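PDB 5WH8: putative carbohydrate-active enzyme from Uncultured organism, which probably hydrolyses O-glycosyl bonds in cellulose or related polysaccharides, through the family 5 glycoside hydrolase domain of a longer multi-modular protein. Local coordinates for residues I67-W72 / W108-D113; G116-T121 / E145-P150. All blocks are in the same frame, centred on the assembly; numbering follows the deposited sequence.

Contact 1. Residues I67-W72 / W108-D113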
loop_
_atom_site.group_PDB
_atom_site.type_symbol
_atom_site.label_atom_id
_atom_site.label_comp_id
_atom_site.label_asym_id
_atom_site.label_seq_id
_atom_site.Cartn_x
_atom_site.Cartn_y
_atom_site.Cartn_z
ATOM N N ILE A 67 4.523 -6.543 -5.107
ATOM C CA ILE A 67 4.795 -7.817 -5.764
ATOM C C ILE A 67 4.569 -7.644 -7.267
ATOM O O ILE A 67 3.454 -7.778 -7.752
ATOM C CB ILE A 67 3.894 -8.913 -5.176
ATOM C CG1 ILE A 67 4.161 -9.058 -3.675
ATOM C CG2 ILE A 67 4.122 -10.258 -5.866
ATOM C CD1 ILE A 67 2.939 -9.397 -2.904
ATOM N N TYR A 68 5.619 -7.255 -7.985
ATOM C CA TYR A 68 5.481 -7.031 -9.421
ATOM C C TYR A 68 5.000 -8.302 -10.084
ATOM O O TYR A 68 5.474 -9.382 -9.728
ATOM C CB TYR A 68 6.803 -6.622 -10.056
ATOM C CG TYR A 68 7.096 -5.139 -10.027
ATOM C CD1 TYR A 68 7.446 -4.508 -8.843
ATOM C CD2 TYR A 68 7.070 -4.387 -11.196
ATOM C CE1 TYR A 68 7.753 -3.163 -8.822
ATOM C CE2 TYR A 68 7.362 -3.043 -11.179
ATOM C CZ TYR A 68 7.711 -2.441 -9.993
ATOM O OH TYR A 68 8.023 -1.088 -9.984
ATOM N N THR A 69 4.073 -8.186 -11.033
ATOM C CA THR A 69 3.591 -9.363 -11.732
ATOM C C THR A 69 4.481 -9.635 -12.938
ATOM O O THR A 69 4.745 -10.793 -13.284
ATOM C CB THR A 69 2.119 -9.203 -12.166
ATOM O OG1 THR A 69 2.005 -8.151 -13.128
ATOM C CG2 THR A 69 1.225 -8.908 -10.979
ATOM N N HIS A 70 4.993 -8.554 -13.531
ATOM C CA HIS A 70 5.791 -8.595 -14.751
ATOM C C HIS A 70 7.108 -7.821 -14.617
ATOM O O HIS A 70 7.450 -7.361 -13.529
ATOM C CB HIS A 70 4.958 -8.052 -15.908
ATOM C CG HIS A 70 3.839 -8.964 -16.294
ATOM N ND1 HIS A 70 2.728 -9.161 -15.498
ATOM C CD2 HIS A 70 3.671 -9.752 -17.380
ATOM C CE1 HIS A 70 1.921 -10.029 -16.084
ATOM N NE2 HIS A 70 2.467 -10.399 -17.228
ATOM N N GLU A 71 7.826 -7.688 -15.735
ATOM C CA GLU A 71 9.227 -7.256 -15.780
ATOM C C GLU A 71 10.120 -8.303 -15.132
ATOM O O GLU A 71 9.627 -9.300 -14.565
ATOM C CB GLU A 71 9.419 -5.882 -15.126
ATOM C CG GLU A 71 8.482 -4.839 -15.738
ATOM C CD GLU A 71 8.683 -3.425 -15.208
ATOM O OE1 GLU A 71 9.824 -2.906 -15.261
ATOM O OE2 GLU A 71 7.682 -2.826 -14.751
ATOM N N TRP A 72 11.430 -8.108 -15.234
ATOM C CA TRP A 72 12.346 -9.168 -14.839
ATOM C C TRP A 72 12.050 -9.611 -13.408
ATOM O O TRP A 72 11.972 -8.789 -12.501
ATOM C CB TRP A 72 13.821 -8.748 -14.939
ATOM C CG TRP A 72 14.669 -9.942 -14.578
ATOM C CD1 TRP A 72 15.087 -10.941 -15.419
ATOM C CD2 TRP A 72 15.130 -10.300 -13.267
ATOM N NE1 TRP A 72 15.783 -11.895 -14.705
ATOM C CE2 TRP A 72 15.826 -11.525 -13.386
ATOM C CE3 TRP A 72 15.015 -9.710 -11.999
ATOM C CZ2 TRP A 72 16.411 -12.161 -12.293
ATOM C CZ3 TRP A 72 15.594 -10.343 -10.912
ATOM C CH2 TRP A 72 16.279 -11.560 -11.063
ATOM N N TRP A 108 -0.625 -6.824 -5.262
ATOM C CA TRP A 108 -0.493 -7.482 -6.569
ATOM C C TRP A 108 -0.224 -6.375 -7.594
ATOM O O TRP A 108 -1.140 -5.668 -8.064
ATOM C CB TRP A 108 -1.760 -8.277 -6.879
ATOM C CG TRP A 108 -1.771 -9.071 -8.166
ATOM C CD1 TRP A 108 -2.497 -8.796 -9.301
ATOM C CD2 TRP A 108 -1.058 -10.293 -8.435
ATOM N NE1 TRP A 108 -2.285 -9.772 -10.250
ATOM C CE2 TRP A 108 -1.404 -10.698 -9.744
ATOM C CE3 TRP A 108 -0.162 -11.074 -7.695
ATOM C CZ2 TRP A 108 -0.872 -11.842 -10.334
ATOM C CZ3 TRP A 108 0.355 -12.216 -8.272
ATOM C CH2 TRP A 108 0.011 -12.586 -9.584
ATOM N N HIS A 109 1.053 -6.195 -7.902
ATOM C CA HIS A 109 1.542 -4.921 -8.455
ATOM C C HIS A 109 1.549 -4.942 -9.972
ATOM O O HIS A 109 2.608 -5.035 -10.588
ATOM C CB HIS A 109 2.942 -4.616 -7.883
ATOM C CG HIS A 109 3.414 -3.190 -8.048
ATOM N ND1 HIS A 109 3.084 -2.200 -7.148
ATOM C CD2 HIS A 109 4.259 -2.609 -8.941
ATOM C CE1 HIS A 109 3.683 -1.071 -7.482
ATOM N NE2 HIS A 109 4.402 -1.288 -8.572
ATOM N N VAL A 110 0.345 -4.867 -10.553
ATOM C CA VAL A 110 0.173 -4.744 -12.012
ATOM C C VAL A 110 0.657 -3.365 -12.472
ATOM O O VAL A 110 0.481 -2.374 -11.760
ATOM C CB VAL A 110 -1.290 -4.962 -12.455
ATOM C CG1 VAL A 110 -1.823 -6.281 -11.957
ATOM C CG2 VAL A 110 -2.193 -3.848 -12.015
ATOM N N LEU A 111 1.294 -3.320 -13.642
ATOM C CA LEU A 111 1.769 -2.069 -14.199
ATOM C C LEU A 111 2.029 -2.163 -15.713
ATOM O O LEU A 111 1.242 -1.648 -16.505
ATOM C CB LEU A 111 3.027 -1.629 -13.455
ATOM C CG LEU A 111 3.635 -0.268 -13.807
ATOM C CD1 LEU A 111 2.640 0.886 -13.613
ATOM C CD2 LEU A 111 4.874 -0.088 -12.966
ATOM N N ASN A 112 3.113 -2.842 -16.103
ATOM C CA ASN A 112 3.585 -2.830 -17.496
ATOM C C ASN A 112 3.493 -4.201 -18.181
ATOM O O ASN A 112 3.011 -5.169 -17.597
ATOM C CB ASN A 112 5.050 -2.346 -17.569
ATOM C CG ASN A 112 5.225 -0.884 -17.164
ATOM O OD1 ASN A 112 4.414 -0.017 -17.509
ATOM N ND2 ASN A 112 6.306 -0.605 -16.433
ATOM N N ASP A 113 3.954 -4.262 -19.431
ATOM C CA ASP A 113 3.998 -5.508 -20.208
ATOM C C ASP A 113 2.622 -6.186 -20.373
ATOM O O ASP A 113 2.542 -7.410 -20.464
ATOM C CB ASP A 113 4.994 -6.499 -19.574
ATOM C CG ASP A 113 6.436 -5.988 -19.599
ATOM O OD1 ASP A 113 6.683 -4.914 -20.196
ATOM O OD2 ASP A 113 7.331 -6.664 -19.045
HETATM O O HOH W 1 5.904 0.641 -9.467
HETATM O O HOH W 2 3.837 -5.763 -12.994
HETATM O O HOH W 3 5.308 -4.115 -14.717
HETATM O O HOH W 4 7.446 -9.515 -17.975
#

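Contact 2. Residues G116-T121 / E145-P150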
loop_
_atom_site.group_PDB
_atom_site.type_symbol
_atom_site.label_atom_id
_atom_site.label_comp_id
_atom_site.label_asym_id
_atom_site.label_seq_id
_atom_site.Cartn_x
_atom_site.Cartn_y
_atom_site.Cartn_z
ATOM N N GLY A 116 -1.277 -3.942 -17.314
ATOM C CA GLY A 116 -2.055 -2.720 -17.116
ATOM C C GLY A 116 -3.553 -2.994 -17.130
ATOM O O GLY A 116 -4.338 -2.301 -16.493
ATOM N N ASP A 117 -3.971 -4.001 -17.890
ATOM C CA ASP A 117 -5.317 -4.534 -17.719
ATOM C C ASP A 117 -5.214 -5.694 -16.744
ATOM O O ASP A 117 -4.696 -6.743 -17.098
ATOM C CB ASP A 117 -5.916 -5.007 -19.043
ATOM C CG ASP A 117 -7.387 -5.391 -18.921
ATOM O OD1 ASP A 117 -7.832 -5.830 -17.827
ATOM O OD2 ASP A 117 -8.110 -5.220 -19.934
ATOM N N PRO A 118 -5.677 -5.510 -15.502
ATOM C CA PRO A 118 -5.405 -6.573 -14.522
ATOM C C PRO A 118 -6.078 -7.908 -14.882
ATOM O O PRO A 118 -5.644 -8.960 -14.416
ATOM C CB PRO A 118 -5.962 -5.992 -13.206
ATOM C CG PRO A 118 -7.004 -4.986 -13.643
ATOM C CD PRO A 118 -6.440 -4.387 -14.920
ATOM N N ASN A 119 -7.140 -7.872 -15.680
ATOM C CA ASN A 119 -7.748 -9.111 -16.148
ATOM C C ASN A 119 -6.750 -10.034 -16.832
ATOM O O ASN A 119 -6.902 -11.265 -16.786
ATOM C CB ASN A 119 -8.909 -8.812 -17.094
ATOM C CG ASN A 119 -10.062 -8.174 -16.383
ATOM O OD1 ASN A 119 -10.769 -8.834 -15.624
ATOM N ND2 ASN A 119 -10.265 -6.881 -16.618
ATOM N N TYR A 120 -5.714 -9.455 -17.438
ATOM C CA TYR A 120 -4.754 -10.257 -18.179
ATOM C C TYR A 120 -3.751 -10.946 -17.258
ATOM O O TYR A 120 -2.840 -11.631 -17.749
ATOM C CB TYR A 120 -4.033 -9.388 -19.214
ATOM C CG TYR A 120 -4.942 -8.833 -20.288
ATOM C CD1 TYR A 120 -6.246 -9.318 -20.475
ATOM C CD2 TYR A 120 -4.505 -7.816 -21.122
ATOM C CE1 TYR A 120 -7.071 -8.790 -21.465
ATOM C CE2 TYR A 120 -5.325 -7.296 -22.114
ATOM C CZ TYR A 120 -6.597 -7.779 -22.272
ATOM O OH TYR A 120 -7.412 -7.246 -23.266
ATOM N N THR A 121 -3.920 -10.776 -15.939
ATOM C CA THR A 121 -3.121 -11.510 -14.958
ATOM C C THR A 121 -3.927 -12.557 -14.173
ATOM O O THR A 121 -3.375 -13.185 -13.262
ATOM C CB THR A 121 -2.463 -10.563 -13.918
ATOM O OG1 THR A 121 -3.460 -10.073 -13.005
ATOM C CG2 THR A 121 -1.763 -9.407 -14.607
ATOM N N GLU A 145 -4.314 -5.462 -1.565
ATOM C CA GLU A 145 -4.347 -4.515 -2.683
ATOM C C GLU A 145 -4.311 -5.331 -3.983
ATOM O O GLU A 145 -3.251 -5.810 -4.393
ATOM C CB GLU A 145 -3.171 -3.526 -2.586
ATOM C CG GLU A 145 -3.128 -2.483 -3.706
ATOM C CD GLU A 145 -2.055 -1.420 -3.532
ATOM O OE1 GLU A 145 -1.224 -1.541 -2.606
ATOM O OE2 GLU A 145 -2.021 -0.476 -4.359
ATOM N N ILE A 146 -5.476 -5.507 -4.613
ATOM C CA ILE A 146 -5.663 -6.555 -5.620
ATOM C C ILE A 146 -5.133 -6.193 -7.036
ATOM O O ILE A 146 -4.969 -7.110 -7.860
ATOM C CB ILE A 146 -7.178 -6.998 -5.683
ATOM C CG1 ILE A 146 -8.108 -5.798 -5.921
ATOM C CG2 ILE A 146 -7.562 -7.744 -4.407
ATOM C CD1 ILE A 146 -9.559 -6.201 -6.331
ATOM N N CYS A 147 -4.880 -4.912 -7.318
ATOM C CA CYS A 147 -4.288 -4.470 -8.606
ATOM C C CYS A 147 -3.748 -3.029 -8.550
ATOM O O CYS A 147 -4.466 -2.070 -8.794
ATOM C CB CYS A 147 -5.304 -4.588 -9.767
ATOM S SG CYS A 147 -6.926 -3.829 -9.488
ATOM N N ASN A 148 -2.456 -2.909 -8.280
ATOM C CA ASN A 148 -1.756 -1.614 -8.134
ATOM C C ASN A 148 -2.242 -0.428 -9.007
ATOM O O ASN A 148 -2.857 0.533 -8.494
ATOM C CB ASN A 148 -0.265 -1.878 -8.407
ATOM C CG ASN A 148 0.575 -0.614 -8.494
ATOM O OD1 ASN A 148 0.544 0.227 -7.601
ATOM N ND2 ASN A 148 1.353 -0.490 -9.572
ATOM N N GLU A 149 -1.921 -0.472 -10.298
ATOM C CA GLU A 149 -2.205 0.629 -11.243
ATOM C C GLU A 149 -2.735 0.125 -12.581
ATOM O O GLU A 149 -1.969 -0.056 -13.538
ATOM C CB GLU A 149 -0.955 1.489 -11.503
ATOM C CG GLU A 149 -0.638 2.410 -10.324
ATOM C CD GLU A 149 0.587 3.272 -10.550
ATOM O OE1 GLU A 149 1.222 3.185 -11.627
ATOM O OE2 GLU A 149 0.934 4.072 -9.651
ATOM N N PRO A 150 -4.059 -0.107 -12.674
ATOM C CA PRO A 150 -4.670 -0.319 -13.989
ATOM C C PRO A 150 -4.317 0.853 -14.896
ATOM O O PRO A 150 -4.309 1.986 -14.428
ATOM C CB PRO A 150 -6.177 -0.383 -13.675
ATOM C CG PRO A 150 -6.235 -0.805 -12.240
ATOM C CD PRO A 150 -5.068 -0.086 -11.607
#

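Contact 1. Residues I67-W72 / W108-D113
Ile67 pairs with Trp108, and Tyr68 with His109, as parallel beta bridges where strands 62-68 and 103-109 end. His109 N donates to Ile67 O (2.9 Å). The two segments run almost parallel, 7° apart, and a water that accepts from His70 N and donates to His109 O bridges them.

Ring contacts follow. The Tyr68 and His109 side chains run alongside each other. His109 CD2 sits over the centre of the Tyr68 ring, 3.5 Å from Tyr68 CE1, with the planes at 45°. A water, in the imidazole plane, joins His109 NE2 (2.6 Å) to Tyr68 OH. The Asp107 bond to His109 ND1 and this water hold both nitrogens of the ring. Thr69 makes a CH-pi contact: its CG2 lies over the indole face, 3.6 Å from the centroid of the Trp108 five-membered ring. CG2 is anti to the carbonyl carbon, beside the backbone N. Thr69 OG1 (chi1 65°) meets His70 ND1 at the imidazole edge, 2.7 Å away.

The loop ends meet through polar groups. Asn112 ND2 donates to Glu71 OE2 (3.1 Å) from above the carboxylate plane. A water gives a second bond to this oxygen and accepts from Asn112 N. Another water links Glu71 N to Asp113 OD2. Carbon contact adds to this: His70 CB is in van der Waals touch with Asp113 CB at 4.0 Å.

The contact closes the beta-alpha-beta unit of strand 62-68, helix 83-100 and strand 103-109 in the TIM barrel. Ile67 packs on Tyr86 and Ile90 of helix 83-100. Trp108 meets Phe128 of helix 122-135. On the other sheet face, His109 touches Arg64 of strand 62-68.

Contact 2. Residues G116-T121 / E145-P150
Gly116 and Pro150 bring the two backbones together, with their CA atoms 4.7 Å apart. Residues 116-121 run from a loop into a 3-10 turn (118-121), while 145-150 leave strand 142-145 as an irregular loop. Gly116 O approaches Pro150 CA at 3.2 Å, a CA-H...O contact with 137° at the hydrogen.

Side chains meet through carbon. Pro118 CB touches Cys147 CB at 3.8 Å. Cys147 SG is turned between its backbone N and carbonyl carbon (chi1 51°), and CB makes the touch. Pro118 CD reaches Pro150 CB at 4.2 Å, a looser apolar contact.

Polar groups serve the shape of 116-121 itself. Asp117 OD1 accepts from Asn119 N (3.0 Å), an Asx turn, and from Asn119 ND2 (2.9 Å) on its syn lone pair. Thr121 OG1 donates to Pro118 O (2.8 Å) in the carbonyl plane.

The side-chain contacts are apolar, and the one polar touch is the CA-H...O contact. Pro118 and Pro150, with Cys147 CB and the Gly116 carbonyl, make the contact. Asn148-Glu149-Pro150 matches the family 5 Asn-Glu-Pro motif. Its glutamate is the acid/base in relatives, probably also here; Glu149 OE2 is hydrogen-bonded to His209 ND1.

In the fold
Contact 1 comes first along the chain, and the centres of the two contacts are about 9 Å apart. Both lie on the same side of the chain's centre, at the C-terminal ends of neighbouring barrel strands 62-68, 103-109 and 142-145. Contact 1 takes in the end of strand 103-109 and contact 2 the loop that follows it. Direct bonds probably tie them: Trp108 N to Glu145 O at 2.9 Å, and Trp108 NE1 to Thr121 OG1 at 3.0 Å. His109 CE1 also packs on Asn148 ND2. In TIM-barrel enzymes this end of the barrel carries the active site, and residues 148-150 carry the family motif.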